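PDB 4Q7F: 5' nucleotidase family protein from Staphylococcus aureus subsp. aureus, which belongs to the 5'-nucleotidase family, joining a calcineurin-like phosphoesterase domain that holds manganese and magnesium to a C-terminal domain that lines much of the ligand pocket. Local coordinates for residues D327-N331 with H341-F346; F365-F371 with N382-N388. All blocks are in the same frame, centred on the assembly; numbering follows the deposited sequence.

Contact 1. Residues D327-N331 with H341-F346; sequences DMTIN and HPFTNF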
ATOM      1  N   ASP A 327      -0.317  30.602   3.227  1.00 49.69           N
ATOM      2  CA  ASP A 327      -0.297  29.412   2.392  1.00 48.39           C
ATOM      3  C   ASP A 327       0.917  28.536   2.713  1.00 46.57           C
ATOM      4  O   ASP A 327       2.011  29.048   2.983  1.00 46.10           O
ATOM      5  CB  ASP A 327      -0.249  29.801   0.912  1.00 48.17           C
ATOM      6  CG  ASP A 327      -0.385  28.609   0.003  1.00 47.46           C
ATOM      7  OD1 ASP A 327      -1.528  28.191  -0.249  1.00 50.24           O
ATOM      8  OD2 ASP A 327       0.647  28.101  -0.482  1.00 45.20           O
HETATM    9  N   MSE A 328       0.708  27.219   2.669  1.00 40.77           N
HETATM   10  CA  MSE A 328       1.758  26.234   2.911  1.00 40.84           C
HETATM   11  C   MSE A 328       1.690  25.177   1.833  1.00 40.15           C
HETATM   12  O   MSE A 328       1.888  23.987   2.094  1.00 38.09           O
HETATM   13  CB  MSE A 328       1.533  25.558   4.261  1.00 40.85           C
HETATM   14  CG  MSE A 328       1.987  26.411   5.439  1.00 41.85           C
HETATM   15 SE   MSE A 328       2.071  25.288   7.054  1.00 41.76          SE
HETATM   16  CE  MSE A 328       0.261  24.515   7.029  1.00 39.05           C
ATOM     17  N   THR A 329       1.412  25.593   0.604  1.00 38.30           N
ATOM     18  CA  THR A 329       1.298  24.649  -0.488  1.00 38.13           C
ATOM     19  C   THR A 329       2.672  24.140  -0.908  1.00 36.61           C
ATOM     20  O   THR A 329       3.667  24.829  -0.775  1.00 35.23           O
ATOM     21  CB  THR A 329       0.579  25.279  -1.705  1.00 40.34           C
ATOM     22  OG1 THR A 329      -0.788  25.545  -1.363  1.00 42.39           O
ATOM     23  CG2 THR A 329       0.592  24.349  -2.899  1.00 41.07           C
ATOM     24  N   ILE A 330       2.697  22.907  -1.388  1.00 35.38           N
ATOM     25  CA  ILE A 330       3.894  22.299  -1.919  1.00 37.41           C
ATOM     26  C   ILE A 330       3.758  22.323  -3.440  1.00 38.31           C
ATOM     27  O   ILE A 330       2.945  21.599  -4.013  1.00 35.73           O
ATOM     28  CB  ILE A 330       4.060  20.863  -1.397  1.00 37.72           C
ATOM     29  CG1 ILE A 330       4.404  20.916   0.098  1.00 38.19           C
ATOM     30  CG2 ILE A 330       5.146  20.130  -2.180  1.00 38.10           C
ATOM     31  CD1 ILE A 330       4.483  19.569   0.775  1.00 36.98           C
ATOM     32  N   ASN A 331       4.538  23.185  -4.086  1.00 41.36           N
ATOM     33  CA  ASN A 331       4.501  23.316  -5.541  1.00 42.69           C
ATOM     34  C   ASN A 331       5.173  22.149  -6.255  1.00 41.98           C
ATOM     35  O   ASN A 331       4.639  21.610  -7.226  1.00 44.59           O
ATOM     36  CB  ASN A 331       5.162  24.629  -5.954  1.00 45.25           C
ATOM     37  CG  ASN A 331       4.396  25.839  -5.458  1.00 47.38           C
ATOM     38  OD1 ASN A 331       3.177  25.785  -5.277  1.00 51.16           O
ATOM     39  ND2 ASN A 331       5.100  26.940  -5.259  1.00 49.43           N
ATOM     40  N   HIS A 341      10.649  22.946   4.081  1.00 27.03           N
ATOM     41  CA  HIS A 341       9.495  23.565   3.482  1.00 28.10           C
ATOM     42  C   HIS A 341       8.542  23.915   4.634  1.00 28.19           C
ATOM     43  O   HIS A 341       8.456  23.163   5.609  1.00 26.52           O
ATOM     44  CB  HIS A 341       8.841  22.582   2.501  1.00 27.90           C
ATOM     45  CG  HIS A 341       7.746  23.189   1.689  1.00 29.11           C
ATOM     46  ND1 HIS A 341       6.466  23.325   2.169  1.00 29.14           N
ATOM     47  CD2 HIS A 341       7.748  23.751   0.452  1.00 29.90           C
ATOM     48  CE1 HIS A 341       5.716  23.922   1.260  1.00 30.24           C
ATOM     49  NE2 HIS A 341       6.467  24.179   0.203  1.00 30.39           N
ATOM     50  N   PRO A 342       7.819  25.040   4.541  1.00 29.84           N
ATOM     51  CA  PRO A 342       6.909  25.361   5.647  1.00 30.53           C
ATOM     52  C   PRO A 342       5.933  24.235   6.040  1.00 29.96           C
ATOM     53  O   PRO A 342       5.583  24.106   7.217  1.00 30.34           O
ATOM     54  CB  PRO A 342       6.152  26.588   5.131  1.00 32.05           C
ATOM     55  CG  PRO A 342       7.120  27.247   4.201  1.00 33.02           C
ATOM     56  CD  PRO A 342       7.856  26.116   3.532  1.00 31.82           C
ATOM     57  N   PHE A 343       5.501  23.418   5.085  1.00 29.55           N
ATOM     58  CA  PHE A 343       4.574  22.345   5.400  1.00 28.56           C
ATOM     59  C   PHE A 343       5.251  21.170   6.142  1.00 27.00           C
ATOM     60  O   PHE A 343       4.664  20.610   7.045  1.00 26.21           O
ATOM     61  CB  PHE A 343       3.812  21.861   4.166  1.00 28.41           C
ATOM     62  CG  PHE A 343       2.738  20.859   4.494  1.00 27.67           C
ATOM     63  CD1 PHE A 343       1.546  21.274   5.061  1.00 28.06           C
ATOM     64  CD2 PHE A 343       2.933  19.508   4.276  1.00 26.99           C
ATOM     65  CE1 PHE A 343       0.555  20.356   5.381  1.00 27.52           C
ATOM     66  CE2 PHE A 343       1.954  18.587   4.606  1.00 26.64           C
ATOM     67  CZ  PHE A 343       0.765  19.014   5.165  1.00 26.69           C
ATOM     68  N   THR A 344       6.472  20.795   5.770  1.00 27.28           N
ATOM     69  CA  THR A 344       7.178  19.726   6.496  1.00 26.30           C
ATOM     70  C   THR A 344       7.566  20.226   7.894  1.00 26.21           C
ATOM     71  O   THR A 344       7.547  19.463   8.886  1.00 25.99           O
ATOM     72  CB  THR A 344       8.412  19.212   5.743  1.00 26.06           C
ATOM     73  OG1 THR A 344       9.333  20.287   5.502  1.00 27.36           O
ATOM     74  CG2 THR A 344       7.984  18.600   4.449  1.00 26.57           C
ATOM     75  N   ASN A 345       7.910  21.507   7.971  1.00 26.64           N
ATOM     76  CA  ASN A 345       8.222  22.136   9.231  1.00 26.98           C
ATOM     77  C   ASN A 345       6.998  22.072  10.131  1.00 27.37           C
ATOM     78  O   ASN A 345       7.099  21.718  11.293  1.00 25.53           O
ATOM     79  CB  ASN A 345       8.606  23.578   9.045  1.00 28.53           C
ATOM     80  CG  ASN A 345       9.026  24.208  10.335  1.00 29.51           C
ATOM     81  OD1 ASN A 345      10.031  23.808  10.924  1.00 29.61           O
ATOM     82  ND2 ASN A 345       8.260  25.187  10.799  1.00 30.09           N
ATOM     83  N   PHE A 346       5.844  22.393   9.559  1.00 27.99           N
ATOM     84  CA  PHE A 346       4.583  22.340  10.274  1.00 28.58           C
ATOM     85  C   PHE A 346       4.257  20.946  10.807  1.00 27.67           C
ATOM     86  O   PHE A 346       3.860  20.815  11.958  1.00 26.76           O
ATOM     87  CB  PHE A 346       3.460  22.824   9.369  1.00 30.03           C
ATOM     88  CG  PHE A 346       2.105  22.323   9.756  1.00 30.58           C
ATOM     89  CD1 PHE A 346       1.437  22.851  10.837  1.00 32.82           C
ATOM     90  CD2 PHE A 346       1.498  21.325   9.023  1.00 30.97           C
ATOM     91  CE1 PHE A 346       0.185  22.380  11.187  1.00 33.95           C
ATOM     92  CE2 PHE A 346       0.244  20.855   9.360  1.00 32.17           C
ATOM     93  CZ  PHE A 346      -0.416  21.386  10.448  1.00 32.20           C
TER
HETATM   94  O   HOH W   1       6.353  25.123  -2.492  1.00 36.52           O

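Contact 2. Residues F365-F371 with N382-N388; sequences FDSASGF and NNYPFPN. With 3D1 ((2R,3S,5R)-5-(6-amino-9H-purin-9-yl)-tetrahydro-2-(hydroxymethyl)furan-3-ol), chain D.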
ATOM      1  N   PHE A 365       4.070  12.185   1.848  1.00 26.93           N
ATOM      2  CA  PHE A 365       3.321  11.197   1.055  1.00 30.30           C
ATOM      3  C   PHE A 365       3.000  11.673  -0.393  1.00 31.54           C
ATOM      4  O   PHE A 365       2.962  12.866  -0.685  1.00 29.18           O
ATOM      5  CB  PHE A 365       2.100  10.694   1.843  1.00 29.32           C
ATOM      6  CG  PHE A 365       2.468  10.054   3.164  1.00 30.28           C
ATOM      7  CD1 PHE A 365       3.136   8.831   3.195  1.00 30.55           C
ATOM      8  CD2 PHE A 365       2.158  10.668   4.373  1.00 30.18           C
ATOM      9  CE1 PHE A 365       3.483   8.234   4.401  1.00 31.24           C
ATOM     10  CE2 PHE A 365       2.515  10.075   5.587  1.00 30.53           C
ATOM     11  CZ  PHE A 365       3.178   8.860   5.601  1.00 30.05           C
ATOM     12  N   ASP A 366       2.792  10.724  -1.294  1.00 35.07           N
ATOM     13  CA  ASP A 366       2.589  11.055  -2.716  1.00 39.60           C
ATOM     14  C   ASP A 366       1.475  12.040  -3.017  1.00 36.76           C
ATOM     15  O   ASP A 366       1.597  12.853  -3.915  1.00 33.70           O
ATOM     16  CB  ASP A 366       2.464   9.774  -3.535  1.00 44.77           C
ATOM     17  CG  ASP A 366       3.793   9.045  -3.640  1.00 49.43           C
ATOM     18  OD1 ASP A 366       4.807   9.714  -3.961  1.00 57.63           O
ATOM     19  OD2 ASP A 366       3.834   7.826  -3.395  1.00 51.60           O
ATOM     20  N   SER A 367       0.412  11.990  -2.232  1.00 35.62           N
ATOM     21  CA  SER A 367      -0.719  12.907  -2.406  1.00 37.32           C
ATOM     22  C   SER A 367      -0.584  14.214  -1.571  1.00 37.74           C
ATOM     23  O   SER A 367      -1.513  15.046  -1.533  1.00 37.05           O
ATOM     24  CB  SER A 367      -1.986  12.166  -1.999  1.00 35.60           C
ATOM     25  OG  SER A 367      -1.835  11.621  -0.682  1.00 33.96           O
ATOM     26  N   ALA A 368       0.570  14.397  -0.924  1.00 34.34           N
ATOM     27  CA  ALA A 368       0.780  15.542  -0.052  1.00 34.53           C
ATOM     28  C   ALA A 368       1.114  16.812  -0.796  1.00 36.22           C
ATOM     29  O   ALA A 368       2.277  17.067  -1.098  1.00 42.02           O
ATOM     30  CB  ALA A 368       1.888  15.238   0.964  1.00 35.71           C
ATOM     31  N   SER A 369       0.102  17.629  -1.052  1.00 34.07           N
ATOM     32  CA  SER A 369       0.298  18.917  -1.712  1.00 35.73           C
ATOM     33  C   SER A 369       0.328  20.090  -0.702  1.00 34.40           C
ATOM     34  O   SER A 369       0.276  21.256  -1.093  1.00 37.07           O
ATOM     35  CB  SER A 369      -0.801  19.125  -2.755  1.00 36.82           C
ATOM     36  OG  SER A 369      -2.075  18.939  -2.168  1.00 37.80           O
ATOM     37  N   GLY A 370       0.434  19.790   0.589  1.00 31.67           N
ATOM     38  CA  GLY A 370       0.457  20.838   1.607  1.00 31.00           C
ATOM     39  C   GLY A 370      -0.915  21.446   1.818  1.00 31.90           C
ATOM     40  O   GLY A 370      -1.929  20.903   1.345  1.00 30.77           O
ATOM     41  N   PHE A 371      -0.969  22.556   2.549  1.00 31.98           N
ATOM     42  CA  PHE A 371      -2.235  23.222   2.789  1.00 32.55           C
ATOM     43  C   PHE A 371      -2.280  24.628   2.178  1.00 35.27           C
ATOM     44  O   PHE A 371      -1.295  25.356   2.173  1.00 33.46           O
ATOM     45  CB  PHE A 371      -2.558  23.408   4.276  1.00 31.88           C
ATOM     46  CG  PHE A 371      -2.684  22.139   5.084  1.00 31.05           C
ATOM     47  CD1 PHE A 371      -3.198  20.976   4.552  1.00 31.05           C
ATOM     48  CD2 PHE A 371      -2.404  22.171   6.441  1.00 31.46           C
ATOM     49  CE1 PHE A 371      -3.344  19.837   5.335  1.00 30.43           C
ATOM     50  CE2 PHE A 371      -2.558  21.048   7.232  1.00 30.42           C
ATOM     51  CZ  PHE A 371      -3.024  19.874   6.677  1.00 30.21           C
ATOM     52  N   ASN A 382      -5.312  13.932   2.099  1.00 22.07           N
ATOM     53  CA  ASN A 382      -4.306  13.876   1.043  1.00 23.93           C
ATOM     54  C   ASN A 382      -2.907  14.018   1.583  1.00 23.30           C
ATOM     55  O   ASN A 382      -1.978  13.401   1.066  1.00 23.92           O
ATOM     56  CB  ASN A 382      -4.576  14.938  -0.043  1.00 27.04           C
ATOM     57  CG  ASN A 382      -5.742  14.558  -0.930  1.00 29.60           C
ATOM     58  OD1 ASN A 382      -5.984  13.379  -1.148  1.00 34.44           O
ATOM     59  ND2 ASN A 382      -6.462  15.539  -1.446  1.00 33.41           N
ATOM     60  N   ASN A 383      -2.752  14.822   2.623  1.00 23.00           N
ATOM     61  CA  ASN A 383      -1.422  14.999   3.243  1.00 23.74           C
ATOM     62  C   ASN A 383      -1.036  13.885   4.224  1.00 22.57           C
ATOM     63  O   ASN A 383       0.133  13.659   4.453  1.00 22.94           O
ATOM     64  CB  ASN A 383      -1.327  16.375   3.849  1.00 24.31           C
ATOM     65  CG  ASN A 383      -1.191  17.438   2.775  1.00 25.62           C
ATOM     66  OD1 ASN A 383      -0.130  17.574   2.170  1.00 26.62           O
ATOM     67  ND2 ASN A 383      -2.260  18.171   2.513  1.00 27.10           N
ATOM     68  N   TYR A 384      -2.013  13.179   4.770  1.00 22.95           N
ATOM     69  CA  TYR A 384      -1.713  12.033   5.648  1.00 22.69           C
ATOM     70  C   TYR A 384      -2.705  10.937   5.297  1.00 23.10           C
ATOM     71  O   TYR A 384      -3.685  10.773   6.006  1.00 24.16           O
ATOM     72  CB  TYR A 384      -1.812  12.379   7.154  1.00 22.56           C
ATOM     73  CG  TYR A 384      -0.848  11.518   7.911  1.00 21.75           C
ATOM     74  CD1 TYR A 384      -1.101  10.174   8.115  1.00 20.92           C
ATOM     75  CD2 TYR A 384       0.396  12.019   8.290  1.00 21.05           C
ATOM     76  CE1 TYR A 384      -0.176   9.369   8.748  1.00 20.98           C
ATOM     77  CE2 TYR A 384       1.326  11.212   8.917  1.00 20.74           C
ATOM     78  CZ  TYR A 384       1.036   9.895   9.135  1.00 20.36           C
ATOM     79  OH  TYR A 384       1.946   9.072   9.731  1.00 20.09           O
ATOM     80  N   PRO A 385      -2.425  10.153   4.242  1.00 23.93           N
ATOM     81  CA  PRO A 385      -3.383   9.155   3.760  1.00 26.20           C
ATOM     82  C   PRO A 385      -3.328   7.777   4.419  1.00 27.10           C
ATOM     83  O   PRO A 385      -4.018   6.883   3.958  1.00 29.43           O
ATOM     84  CB  PRO A 385      -3.025   9.030   2.276  1.00 26.97           C
ATOM     85  CG  PRO A 385      -1.543   9.265   2.247  1.00 25.55           C
ATOM     86  CD  PRO A 385      -1.203  10.167   3.412  1.00 25.50           C
ATOM     87  N   PHE A 386      -2.538   7.606   5.477  1.00 25.32           N
ATOM     88  CA  PHE A 386      -2.502   6.314   6.152  1.00 24.93           C
ATOM     89  C   PHE A 386      -3.060   6.416   7.559  1.00 23.35           C
ATOM     90  O   PHE A 386      -2.964   7.474   8.194  1.00 26.06           O
ATOM     91  CB  PHE A 386      -1.082   5.765   6.175  1.00 24.76           C
ATOM     92  CG  PHE A 386      -0.551   5.433   4.818  1.00 27.17           C
ATOM     93  CD1 PHE A 386      -1.015   4.309   4.131  1.00 29.02           C
ATOM     94  CD2 PHE A 386       0.413   6.222   4.223  1.00 28.29           C
ATOM     95  CE1 PHE A 386      -0.533   4.000   2.874  1.00 29.93           C
ATOM     96  CE2 PHE A 386       0.907   5.909   2.971  1.00 28.14           C
ATOM     97  CZ  PHE A 386       0.438   4.802   2.296  1.00 29.45           C
ATOM     98  N   PRO A 387      -3.615   5.311   8.082  1.00 23.54           N
ATOM     99  CA  PRO A 387      -4.111   5.361   9.455  1.00 23.36           C
ATOM    100  C   PRO A 387      -3.006   5.018  10.487  1.00 22.88           C
ATOM    101  O   PRO A 387      -3.131   4.086  11.283  1.00 23.27           O
ATOM    102  CB  PRO A 387      -5.255   4.351   9.434  1.00 24.24           C
ATOM    103  CG  PRO A 387      -4.856   3.341   8.398  1.00 24.04           C
ATOM    104  CD  PRO A 387      -3.941   4.028   7.424  1.00 23.51           C
ATOM    105  N   ASN A 388      -1.930   5.792  10.472  1.00 22.61           N
ATOM    106  CA  ASN A 388      -0.823   5.605  11.395  1.00 22.05           C
ATOM    107  C   ASN A 388      -1.009   6.335  12.725  1.00 22.68           C
ATOM    108  O   ASN A 388      -1.517   7.459  12.757  1.00 22.12           O
ATOM    109  CB  ASN A 388       0.449   6.219  10.856  1.00 21.71           C
ATOM    110  CG  ASN A 388       0.903   5.645   9.537  1.00 22.11           C
ATOM    111  OD1 ASN A 388       1.503   6.372   8.724  1.00 23.33           O
ATOM    112  ND2 ASN A 388       0.657   4.382   9.313  1.00 21.53           N
TER
HETATM  113  O5' 3D1 D 603       5.488  -2.216   1.114  1.00 45.63           O
HETATM  114  C5' 3D1 D 603       4.985  -1.190   1.964  1.00 34.10           C
HETATM  115  C4' 3D1 D 603       3.466  -1.180   1.950  1.00 35.52           C
HETATM  116  O4' 3D1 D 603       3.057  -0.328   3.010  1.00 33.95           O
HETATM  117  C1' 3D1 D 603       2.445   0.870   2.523  1.00 34.49           C
HETATM  118  N9  3D1 D 603       2.940   2.030   3.315  1.00 33.32           N
HETATM  119  C4  3D1 D 603       2.382   2.376   4.467  1.00 30.75           C
HETATM  120  N3  3D1 D 603       1.352   1.883   5.190  1.00 27.83           N
HETATM  121  C2  3D1 D 603       1.001   2.456   6.356  1.00 30.70           C
HETATM  122  N1  3D1 D 603       1.653   3.532   6.874  1.00 30.26           N
HETATM  123  C6  3D1 D 603       2.700   4.118   6.251  1.00 29.05           C
HETATM  124  N6  3D1 D 603       3.326   5.192   6.806  1.00 26.14           N
HETATM  125  C5  3D1 D 603       3.145   3.532   4.967  1.00 29.37           C
HETATM  126  N7  3D1 D 603       4.099   3.787   4.048  1.00 28.15           N
HETATM  127  C8  3D1 D 603       3.979   2.867   3.057  1.00 32.30           C
HETATM  128  C2' 3D1 D 603       2.701   0.911   1.023  1.00 36.00           C
HETATM  129  C3' 3D1 D 603       2.819  -0.570   0.712  1.00 37.87           C
HETATM  130  O3' 3D1 D 603       1.491  -1.106   0.534  1.00 38.25           O
HETATM  131  O   HOH W   2       2.859  13.916   4.042  1.00 24.23           O

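Contact 1. Residues D327-N331 with H341-F346
Met328, present as selenomethionine, lays its terminal methyl CE over one face of the Phe346 ring, 4.1 Å from the centroid and 19° off the normal. Its SE touches Phe346 CB at 3.7 Å and lies obliquely to the ring, 4.8 Å from its centroid, a Met-aromatic contact. The chain runs nearly straight to CG and SE and then bends at chi3 (-53°), which swings CE onto the ring; a long, pliable, unbranched side chain is well suited to this. CE also reaches the edge of Phe343. Two residues on, Ile330 sends CG1 over a face of the His341 imidazole, a CH-pi contact 3.8 Å from the centroid, while its CD1 packs on Phe343. Pro342 CD covers the opposite face of the imidazole, which is thus clamped between aliphatic carbons, with Thr329 O lying in its plane at the edge, 3.0 Å from CE1.

The imidazole is also tied to its own helix. His341 is the N-cap, and its ND1 accepts from Phe343 N at 3.1 Å in a nearly straight bond (167°). At the other ring nitrogen, NE2 hydrogen-bonds to a water, and this water accepts from Asn331 N. The other segment is braced by an Asx turn: Asp327 OD2 takes the backbone N of Thr329 (2.8 Å), and OD1 takes Thr329 OG1 on its syn side.

The contact thus sets the short strand 328-329 across the first turn of helix 342-355. Helix 335-338 adds Ala336 beside Ile330 and His341, and helix 501-511 supplies Leu505 and Leu509 next to Phe346.

Contact 2. Residues F365-F371 with N382-N388
Asn383 grips both backbone polar groups of Gly370 with one side-chain amide. OD1 accepts from Gly370 N at 2.8 Å, met in the carbonyl plane on a lone pair, while ND2 donates to Gly370 O at 3.0 Å from above the plane of the Gly370 carbonyl. ND2 also bonds to Asp379 O in the same helix, which helps fix the amide's rotation. A primary amide carries a donor and an acceptor side by side, which suits asparagine to this place, and Gly370, at positive phi, easily takes the backbone shape required.

Nearby, Ser367 OG bonds to Asn382 O at 2.5 Å, shorter than usual, so the exact length is doubtful. With chi1 at 53°, OG sits between its backbone N and carbonyl carbon, turned to the helix end. A water bridges Phe365 N and Asn383 O.

Phe365 is the hub of an aromatic cluster. Its edge points at the Tyr384 face (planes at 76°), and its own face receives the edge of Phe386 in an offset edge-to-face pair, with Pro385 CD packed at 3.5 Å from Phe365 CD2.

Phe386 in turn presents a face to the purine of 3D1. Asn388 reads the purine's edge: ND2 donates to N1 at 2.8 Å, almost straight (168°), and OD1 accepts from N6 at 2.9 Å. This donor-acceptor pair complements the N1 and N6 edge of the 6-aminopurine in 3D1.

How the contacts relate
Contacts 1 and 2 meet along the two-stranded antiparallel sheet of strands 328-329 and 370-371, and their centres are 12 Å apart. Two probable backbone bonds join them, Met328 N to Phe371 O at 2.8 Å and Ile330 N to Ser369 O at 2.9 Å. Side chains close the seam: Phe343 and Phe371 pack edge-to-face, and Phe346 CE2 touches Phe371 CE2 at 3.5 Å. Contact 1 stands back from the pocket, with the Phe343 side chain about 14 Å from 3D1 between nearest atoms, whereas contact 2 provides part of the pocket wall. There Phe386 comes within about 8 Å of manganese and 9 Å of magnesium, held by the other domain.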